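Local coordinates for protein MIP07328p (Drosophila melanogaster, PDB 6FKK) that probably acts as a chemorepellent axon guidance cue that binds semaphorin receptors, the part modelled here being its extracellular sema domain with the plexin repeat (PSI) domain that follows, at residues G101-S104 and Y105-R108; K77-W80 and D81-Y85; V344-S347 and R348-T351; V464-D467 and G468-V471. All coordinates share one frame; numbering follows the deposited sequence.

Contact 1 of 4, residues G101-S104 and Y105-R108; sequences GTNS and YKPR
A beta hairpin in the sema-domain propeller reverses direction here, Gly101 and Arg108 forming the antiparallel hydrogen-bonded pair from which the turn opens. Gly101 N gives a bond to Arg108 O at 3.2 Å, and the return bond from Arg108 N to Gly101 O is weak. Beyond that pair the chain swings out through Asn103, Ser104 and Tyr105, three successive residues with left-handed backbone angles. The turn closes on Lys106 N, which makes weak bonds to two carbonyls, Thr102 O at 3.0 Å and Asn103 O at 2.9 Å.

Asn103 spans the inside of the turn. Because CG lies opposite the backbone N (chi1 -175°), the amide reaches across to Lys106, where ND2 donates to Lys106 O over 2.9 Å in a bent bond (135° at the hydrogen). The same ND2 lies 3.4 Å from Arg108 CG. Its second acceptor is Asp68 OD2, and OD1 is taken by Ser64. With an alanine here, Lys106 O and Asp68 would probably lose their amide donor, and one of the turn's two bonds to Ser64 would go.

The hairpin joins strands 97-101 and 108-112, the inner pair of a four-stranded antiparallel sheet. Ser104 and the Tyr105 side chain rest on Cys72 of helix 66-74, the Tyr105 ring also meets Phe170, and Arg108 NE forms a salt bridge with Asp138 on the edge strand 135-140.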
loop_
_atom_site.group_PDB
_atom_site.type_symbol
_atom_site.label_atom_id
_atom_site.label_comp_id
_atom_site.label_asym_id
_atom_site.label_seq_id
_atom_site.Cartn_x
_atom_site.Cartn_y
_atom_site.Cartn_z
ATOM N N GLY A 101 10.989 0.173 17.678
ATOM C CA GLY A 101 10.065 1.236 18.015
ATOM C C GLY A 101 10.758 2.584 18.013
ATOM O O GLY A 101 11.987 2.679 18.044
ATOM N N THR A 102 9.935 3.638 17.982
ATOM C CA THR A 102 10.469 4.996 17.936
ATOM C C THR A 102 11.252 5.325 19.201
ATOM O O THR A 102 12.322 5.941 19.133
ATOM C CB THR A 102 9.338 6.003 17.732
ATOM O OG1 THR A 102 8.537 6.076 18.918
ATOM C CG2 THR A 102 8.461 5.587 16.561
ATOM N N ASN A 103 10.729 4.928 20.364
ATOM C CA ASN A 103 11.407 5.109 21.649
ATOM C C ASN A 103 11.764 6.578 21.887
ATOM O O ASN A 103 12.919 6.932 22.132
ATOM C CB ASN A 103 12.645 4.213 21.744
ATOM C CG ASN A 103 13.320 4.280 23.102
ATOM O OD1 ASN A 103 12.670 4.515 24.121
ATOM N ND2 ASN A 103 14.635 4.091 23.119
ATOM N N SER A 104 10.750 7.438 21.799
ATOM C CA SER A 104 10.892 8.864 22.088
ATOM C C SER A 104 12.021 9.484 21.268
ATOM O O SER A 104 12.945 10.103 21.801
ATOM C CB SER A 104 11.108 9.092 23.584
ATOM O OG SER A 104 10.085 8.476 24.346
ATOM N N TYR A 105 11.940 9.300 19.948
ATOM C CA TYR A 105 12.944 9.799 19.009
ATOM C C TYR A 105 14.337 9.262 19.333
ATOM O O TYR A 105 15.344 9.949 19.138
ATOM C CB TYR A 105 12.947 11.331 18.960
ATOM C CG TYR A 105 11.724 11.913 18.280
ATOM C CD1 TYR A 105 10.483 11.894 18.903
ATOM C CD2 TYR A 105 11.813 12.482 17.015
ATOM C CE1 TYR A 105 9.364 12.423 18.285
ATOM C CE2 TYR A 105 10.700 13.016 16.390
ATOM C CZ TYR A 105 9.478 12.983 17.029
ATOM O OH TYR A 105 8.366 13.511 16.412
ATOM N N LYS A 106 14.397 8.032 19.834
ATOM C CA LYS A 106 15.654 7.315 20.057
ATOM C C LYS A 106 15.438 5.875 19.616
ATOM O O LYS A 106 15.406 4.952 20.438
ATOM C CB LYS A 106 16.081 7.402 21.523
ATOM C CG LYS A 106 17.479 6.876 21.819
ATOM C CD LYS A 106 17.779 6.939 23.311
ATOM C CE LYS A 106 19.200 6.491 23.619
ATOM N NZ LYS A 106 19.441 5.068 23.253
ATOM N N PRO A 107 15.277 5.648 18.310
ATOM C CA PRO A 107 14.796 4.342 17.840
ATOM C C PRO A 107 15.766 3.213 18.160
ATOM O O PRO A 107 16.983 3.352 18.025
ATOM C CB PRO A 107 14.644 4.544 16.328
ATOM C CG PRO A 107 15.557 5.674 15.999
ATOM C CD PRO A 107 15.535 6.576 17.196
ATOM N N ARG A 108 15.204 2.086 18.594
ATOM C CA ARG A 108 15.967 0.897 18.946
ATOM C C ARG A 108 15.277 -0.324 18.352
ATOM O O ARG A 108 14.090 -0.291 18.021
ATOM C CB ARG A 108 16.098 0.737 20.469
ATOM C CG ARG A 108 16.567 1.985 21.202
ATOM C CD ARG A 108 18.070 2.171 21.097
ATOM N NE ARG A 108 18.794 1.151 21.851
ATOM C CZ ARG A 108 20.106 1.170 22.059
ATOM N NH1 ARG A 108 20.842 2.159 21.571
ATOM N NH2 ARG A 108 20.683 0.201 22.757
#

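Contact 2 of 4, residues K77-W80 and D81-Y85; sequences KHEW and DCHNY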
loop_
_atom_site.group_PDB
_atom_site.type_symbol
_atom_site.label_atom_id
_atom_site.label_comp_id
_atom_site.label_asym_id
_atom_site.label_seq_id
_atom_site.Cartn_x
_atom_site.Cartn_y
_atom_site.Cartn_z
ATOM N N LYS A 77 10.259 18.172 21.691
ATOM C CA LYS A 77 9.095 17.437 21.221
ATOM C C LYS A 77 8.050 17.369 22.329
ATOM O O LYS A 77 8.374 17.454 23.518
ATOM C CB LYS A 77 9.472 16.024 20.763
ATOM C CG LYS A 77 10.310 15.989 19.497
ATOM C CD LYS A 77 9.540 16.576 18.329
ATOM C CE LYS A 77 10.357 16.537 17.050
ATOM N NZ LYS A 77 9.551 16.954 15.869
ATOM N N HIS A 78 6.791 17.214 21.927
ATOM C CA HIS A 78 5.695 17.217 22.881
ATOM C C HIS A 78 5.567 15.856 23.563
ATOM O O HIS A 78 6.272 14.896 23.242
ATOM C CB HIS A 78 4.385 17.599 22.193
ATOM C CG HIS A 78 4.335 19.027 21.750
ATOM N ND1 HIS A 78 5.006 19.483 20.635
ATOM C CD2 HIS A 78 3.704 20.102 22.276
ATOM C CE1 HIS A 78 4.785 20.777 20.491
ATOM N NE2 HIS A 78 3.998 21.178 21.472
ATOM N N GLU A 79 4.647 15.787 24.529
ATOM C CA GLU A 79 4.485 14.571 25.320
ATOM C C GLU A 79 4.058 13.402 24.441
ATOM O O GLU A 79 4.579 12.289 24.569
ATOM C CB GLU A 79 3.470 14.815 26.439
ATOM C CG GLU A 79 3.319 13.684 27.459
ATOM C CD GLU A 79 2.484 12.525 26.946
ATOM O OE1 GLU A 79 2.753 11.375 27.351
ATOM O OE2 GLU A 79 1.570 12.764 26.130
ATOM N N TRP A 80 3.100 13.637 23.542
ATOM C CA TRP A 80 2.576 12.549 22.723
ATOM C C TRP A 80 3.639 12.003 21.780
ATOM O O TRP A 80 3.560 10.842 21.358
ATOM C CB TRP A 80 1.343 13.011 21.948
ATOM C CG TRP A 80 1.593 14.207 21.077
ATOM C CD1 TRP A 80 1.656 15.514 21.474
ATOM C CD2 TRP A 80 1.804 14.207 19.661
ATOM N NE1 TRP A 80 1.896 16.326 20.392
ATOM C CE2 TRP A 80 1.991 15.548 19.266
ATOM C CE3 TRP A 80 1.853 13.205 18.688
ATOM C CZ2 TRP A 80 2.226 15.911 17.940
ATOM C CZ3 TRP A 80 2.086 13.567 17.371
ATOM C CH2 TRP A 80 2.269 14.909 17.010
ATOM N N ASP A 81 4.641 12.816 21.453
ATOM C CA ASP A 81 5.750 12.339 20.638
ATOM C C ASP A 81 6.748 11.524 21.450
ATOM O O ASP A 81 7.347 10.580 20.922
ATOM C CB ASP A 81 6.455 13.518 19.970
ATOM C CG ASP A 81 5.794 13.937 18.671
ATOM O OD1 ASP A 81 5.217 13.069 17.980
ATOM O OD2 ASP A 81 5.865 15.138 18.337
ATOM N N CYS A 82 6.930 11.859 22.730
ATOM C CA CYS A 82 7.924 11.198 23.577
ATOM C C CYS A 82 7.330 9.922 24.175
ATOM O O CYS A 82 7.101 9.793 25.379
ATOM C CB CYS A 82 8.427 12.150 24.653
ATOM S SG CYS A 82 9.294 13.596 23.996
ATOM N N HIS A 83 7.080 8.961 23.286
ATOM C CA HIS A 83 6.654 7.620 23.654
ATOM C C HIS A 83 7.378 6.630 22.751
ATOM O O HIS A 83 8.208 7.008 21.918
ATOM C CB HIS A 83 5.132 7.463 23.549
ATOM C CG HIS A 83 4.389 7.957 24.751
ATOM N ND1 HIS A 83 4.094 7.150 25.828
ATOM C CD2 HIS A 83 3.878 9.177 25.045
ATOM C CE1 HIS A 83 3.435 7.849 26.733
ATOM N NE2 HIS A 83 3.290 9.083 26.283
ATOM N N ASN A 84 7.061 5.351 22.914
ATOM C CA ASN A 84 7.686 4.283 22.135
ATOM C C ASN A 84 6.612 3.650 21.253
ATOM O O ASN A 84 5.942 2.695 21.648
ATOM C CB ASN A 84 8.345 3.250 23.043
ATOM C CG ASN A 84 9.114 2.202 22.264
ATOM O OD1 ASN A 84 9.562 2.448 21.145
ATOM N ND2 ASN A 84 9.268 1.022 22.853
ATOM N N TYR A 85 6.456 4.192 20.048
ATOM C CA TYR A 85 5.516 3.655 19.072
ATOM C C TYR A 85 6.205 2.537 18.303
ATOM O O TYR A 85 7.161 2.783 17.560
ATOM C CB TYR A 85 5.029 4.754 18.130
ATOM C CG TYR A 85 4.268 5.863 18.820
ATOM C CD1 TYR A 85 4.932 6.958 19.359
ATOM C CD2 TYR A 85 2.885 5.817 18.931
ATOM C CE1 TYR A 85 4.241 7.972 19.993
ATOM C CE2 TYR A 85 2.184 6.829 19.560
ATOM C CZ TYR A 85 2.866 7.902 20.091
ATOM O OH TYR A 85 2.167 8.909 20.720
#
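His78 O receives Cys82 N, four residues on, at 3.1 Å, a single helix-like turn that ends in an inverse gamma turn centred on Cys82. The loop belongs to the sema-domain propeller and leads from helix 66-74 into strand 86-91, and the disulfide from Cys82 to Cys72 pins it to that helix. Lys77 CB packs against the sulfur, 4.0 Å from Cys82 SG.

Two side chains four residues apart, Glu79 and His83, are bound to each other. His83 NE2 donates to Glu79 OE1 at 2.6 Å, meeting the carboxylate on its syn side but 33° out of its plane, while that oxygen lies close to the plane of the imidazole ring. Carboxylate and ring are turned steeply against each other, 79° between their planes. On the other side of the imidazole, ND1 is bonded to Asp44, so both ring nitrogens are engaged and the ring's rotation is fixed.

Trp80 and Asp81 run alongside one another. The indole CG sits between backbone N and carbonyl carbon (chi1 57°), which folds the ring back over its neighbour, and Asp81 OD1 lies over one face toward the rim, 3.2 Å from Trp80 CZ3. The buried carboxylate also touches Tyr105 of the adjacent hairpin. Farther along, the Tyr85 hydroxyl reaches back to the turn, with Trp80 O lying in the plane of the phenol at its edge: Tyr85 OH donates to Trp80 O, modelled at a very short 2.5 Å.

Contact 3 of 4, residues V344-S347 and R348-T351; sequences VEDS and RTLT
Asp346 and the residues after it form an Asx turn leading into a short 3-10 segment, on the surface of the sema domain ahead of helix 352-360. Among the backbone bonds, Thr349 N donates to Asp346 O at 3.2 Å and Leu350 N to Ser347 O at 3.1 Å. Asp346 O accepts a second bond from the same residue, from the Thr349 hydroxyl: Thr349 OG1, set between backbone N and carbonyl carbon (chi1 57°), donates almost in line with the C=O bond.

The Asp346 carboxylate holds Arg348. OD1 accepts Arg348 N at 3.2 Å from above the carboxylate plane, the bond that defines the Asx turn, and it also lies over the centre of one guanidinium face. OD2 forms a salt bridge with Arg348 NH1 at 3.3 Å that is a matter of charge alone, since the oxygen lies well out of the guanidinium plane and no N-H points at it; the two flat groups stand 76° apart. Replacing the aspartate by an alanine would probably leave Arg348 N without its acceptor and the guanidinium without a countercharge to fix it.

Ser347 faces the other way, its hydroxyl bonded to Gly238, Arg237 and Asp236 of a neighbouring loop. The apolar contact is slight: the side chains of Val344 and Leu350 slide past each other, with Val344 CG1 4.0 Å from Leu350 CD1.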
loop_
_atom_site.group_PDB
_atom_site.type_symbol
_atom_site.label_atom_id
_atom_site.label_comp_id
_atom_site.label_asym_id
_atom_site.label_seq_id
_atom_site.Cartn_x
_atom_site.Cartn_y
_atom_site.Cartn_z
ATOM N N VAL A 344 24.139 -8.078 -10.642
ATOM C CA VAL A 344 25.389 -8.804 -10.825
ATOM C C VAL A 344 25.684 -9.620 -9.571
ATOM O O VAL A 344 25.265 -9.263 -8.464
ATOM C CB VAL A 344 26.521 -7.806 -11.152
ATOM C CG1 VAL A 344 26.480 -6.631 -10.188
ATOM C CG2 VAL A 344 27.885 -8.476 -11.124
ATOM N N GLU A 345 26.393 -10.740 -9.746
ATOM C CA GLU A 345 26.721 -11.607 -8.617
ATOM C C GLU A 345 27.501 -10.850 -7.545
ATOM O O GLU A 345 27.091 -10.797 -6.380
ATOM C CB GLU A 345 27.509 -12.826 -9.101
ATOM C CG GLU A 345 27.901 -13.785 -7.987
ATOM C CD GLU A 345 28.701 -14.974 -8.487
ATOM O OE1 GLU A 345 28.715 -15.209 -9.715
ATOM O OE2 GLU A 345 29.318 -15.673 -7.655
ATOM N N ASP A 346 28.630 -10.255 -7.920
ATOM C CA ASP A 346 29.452 -9.473 -6.997
ATOM C C ASP A 346 29.547 -8.050 -7.539
ATOM O O ASP A 346 30.346 -7.771 -8.441
ATOM C CB ASP A 346 30.835 -10.098 -6.819
ATOM C CG ASP A 346 31.630 -9.453 -5.693
ATOM O OD1 ASP A 346 31.096 -8.536 -5.033
ATOM O OD2 ASP A 346 32.787 -9.868 -5.465
ATOM N N SER A 347 28.733 -7.150 -6.983
ATOM C CA SER A 347 28.706 -5.763 -7.435
ATOM C C SER A 347 29.973 -4.998 -7.077
ATOM O O SER A 347 30.192 -3.915 -7.628
ATOM C CB SER A 347 27.488 -5.046 -6.853
ATOM O OG SER A 347 27.485 -5.115 -5.438
ATOM N N ARG A 348 30.802 -5.527 -6.172
ATOM C CA ARG A 348 32.067 -4.875 -5.854
ATOM C C ARG A 348 33.033 -4.891 -7.031
ATOM O O ARG A 348 33.977 -4.095 -7.054
ATOM C CB ARG A 348 32.717 -5.542 -4.639
ATOM C CG ARG A 348 31.839 -5.565 -3.398
ATOM C CD ARG A 348 32.609 -6.048 -2.177
ATOM N NE ARG A 348 32.049 -7.278 -1.624
ATOM C CZ ARG A 348 32.571 -8.486 -1.806
ATOM N NH1 ARG A 348 33.675 -8.629 -2.527
ATOM N NH2 ARG A 348 31.992 -9.549 -1.266
ATOM N N THR A 349 32.816 -5.778 -8.004
ATOM C CA THR A 349 33.638 -5.826 -9.205
ATOM C C THR A 349 33.254 -4.769 -10.231
ATOM O O THR A 349 33.995 -4.575 -11.200
ATOM C CB THR A 349 33.551 -7.212 -9.851
ATOM O OG1 THR A 349 32.181 -7.525 -10.131
ATOM C CG2 THR A 349 34.132 -8.270 -8.927
ATOM N N LEU A 350 32.121 -4.093 -10.051
ATOM C CA LEU A 350 31.736 -3.030 -10.967
ATOM C C LEU A 350 32.735 -1.882 -10.897
ATOM O O LEU A 350 33.389 -1.659 -9.875
ATOM C CB LEU A 350 30.329 -2.526 -10.643
ATOM C CG LEU A 350 29.192 -3.514 -10.900
ATOM C CD1 LEU A 350 27.853 -2.922 -10.492
ATOM C CD2 LEU A 350 29.176 -3.918 -12.362
ATOM N N THR A 351 32.858 -1.155 -12.002
ATOM C CA THR A 351 33.807 -0.057 -12.076
ATOM C C THR A 351 33.212 1.211 -11.474
ATOM O O THR A 351 31.996 1.348 -11.319
ATOM C CB THR A 351 34.224 0.199 -13.523
ATOM O OG1 THR A 351 33.056 0.336 -14.342
ATOM C CG2 THR A 351 35.071 -0.951 -14.043
#

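Contact 4 of 4, residues V464-D467 and G468-V471; sequences VVSD and GSLV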
loop_
_atom_site.group_PDB
_atom_site.type_symbol
_atom_site.label_atom_id
_atom_site.label_comp_id
_atom_site.label_asym_id
_atom_site.label_seq_id
_atom_site.Cartn_x
_atom_site.Cartn_y
_atom_site.Cartn_z
ATOM N N VAL A 464 -11.481 -2.283 9.464
ATOM C CA VAL A 464 -11.083 -0.896 9.259
ATOM C C VAL A 464 -10.186 -0.463 10.409
ATOM O O VAL A 464 -10.460 -0.761 11.579
ATOM C CB VAL A 464 -12.324 0.005 9.140
ATOM C CG1 VAL A 464 -11.913 1.454 8.929
ATOM C CG2 VAL A 464 -13.212 -0.477 8.006
ATOM N N VAL A 465 -9.107 0.243 10.085
ATOM C CA VAL A 465 -8.096 0.638 11.060
ATOM C C VAL A 465 -7.986 2.156 11.064
ATOM O O VAL A 465 -7.676 2.764 10.031
ATOM C CB VAL A 465 -6.733 -0.003 10.757
ATOM C CG1 VAL A 465 -5.699 0.449 11.776
ATOM C CG2 VAL A 465 -6.852 -1.517 10.738
ATOM N N SER A 466 -8.231 2.764 12.221
ATOM C CA SER A 466 -8.012 4.184 12.433
ATOM C C SER A 466 -6.791 4.370 13.330
ATOM O O SER A 466 -6.065 3.416 13.632
ATOM C CB SER A 466 -9.258 4.839 13.030
ATOM O OG SER A 466 -9.409 4.493 14.397
ATOM N N ASP A 467 -6.565 5.611 13.763
ATOM C CA ASP A 467 -5.432 5.877 14.643
ATOM C C ASP A 467 -5.598 5.179 15.986
ATOM O O ASP A 467 -4.620 4.702 16.570
ATOM C CB ASP A 467 -5.254 7.381 14.842
ATOM C CG ASP A 467 -4.482 8.032 13.713
ATOM O OD1 ASP A 467 -3.674 7.335 13.060
ATOM O OD2 ASP A 467 -4.683 9.242 13.484
ATOM N N GLY A 468 -6.827 5.095 16.486
ATOM C CA GLY A 468 -7.031 4.525 17.802
ATOM C C GLY A 468 -8.135 3.495 17.899
ATOM O O GLY A 468 -8.743 3.347 18.963
ATOM N N SER A 469 -8.402 2.766 16.817
ATOM C CA SER A 469 -9.454 1.758 16.858
ATOM C C SER A 469 -9.311 0.793 15.691
ATOM O O SER A 469 -8.809 1.153 14.623
ATOM C CB SER A 469 -10.846 2.400 16.830
ATOM O OG SER A 469 -11.083 3.045 15.590
ATOM N N LEU A 470 -9.755 -0.440 15.922
ATOM C CA LEU A 470 -10.009 -1.418 14.873
ATOM C C LEU A 470 -11.499 -1.719 14.874
ATOM O O LEU A 470 -12.078 -1.984 15.933
ATOM C CB LEU A 470 -9.219 -2.712 15.090
ATOM C CG LEU A 470 -7.720 -2.659 15.375
ATOM C CD1 LEU A 470 -7.154 -4.068 15.389
ATOM C CD2 LEU A 470 -7.000 -1.799 14.355
ATOM N N VAL A 471 -12.119 -1.673 13.700
ATOM C CA VAL A 471 -13.551 -1.912 13.564
ATOM C C VAL A 471 -13.760 -3.013 12.535
ATOM O O VAL A 471 -13.187 -2.964 11.442
ATOM C CB VAL A 471 -14.309 -0.635 13.159
ATOM C CG1 VAL A 471 -15.762 -0.956 12.846
ATOM C CG2 VAL A 471 -14.222 0.400 14.269
#
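Val464 is paired with Val471 across the two strands by bonds in both directions: Val464 N donates to Val471 O at 2.7 Å, and Val471 N returns to Val464 O at 2.8 Å. The same Val464 carbonyl also has Leu470 CA close by, in a CA-H...O contact of 3.4 Å. Both valine side chains leave on one face of the sheet, where Val464 meets Leu453 and Val471 meets Leu444.

Val465 turns to the other face beside Leu470, its partner in a non-hydrogen-bonded pair. The two side chains run alongside in the same direction, and the leucine's CD2 branch lies against both valine methyls, 3.6 Å from Val465 CG2 and 3.7 Å from Val465 CG1.

This is a tight beta hairpin, its strands 461-465 and 469-474 forming the middle of a four-stranded antiparallel sheet. Strand 18-21, from near the N-terminus, lies on the outer side of 469-474, so chain beginning and domain end share one blade, the closure of the ring familiar in sema-domain propellers.

At Ser466 the backbone N reaches Ser469 O at 2.9 Å, nearly straight at 166°. Its hydroxyl, placed between backbone N and carbonyl carbon (chi1 74°), meets the Ser469 hydroxyl, with OG to OG modelled at 2.5 Å, and takes a weak bond from Gly468 N. Asp467 begins the turn, and its OD2 forms a salt bridge with Arg451.

Contacts 1 and 4 are buried hairpins, each joining the two inner strands of a different four-stranded sheet, with centres about 23 Å apart. They differ in filling: the longer turn of contact 1 is held by an amide reaching across it, whereas contact 4 relies on regular strand bonds, hydrocarbon branches and a serine pair. Contact 2, partly buried, touches contact 1 directly, residues 83-85 bonding to 102-104, and both lean on helix 66-74. Contact 3 stands alone on the surface, its nearest atoms about 27 Å from contact 1, across the chain's centre from contact 4. Charge and turn bonds dominate there, and apolar packing is sparse.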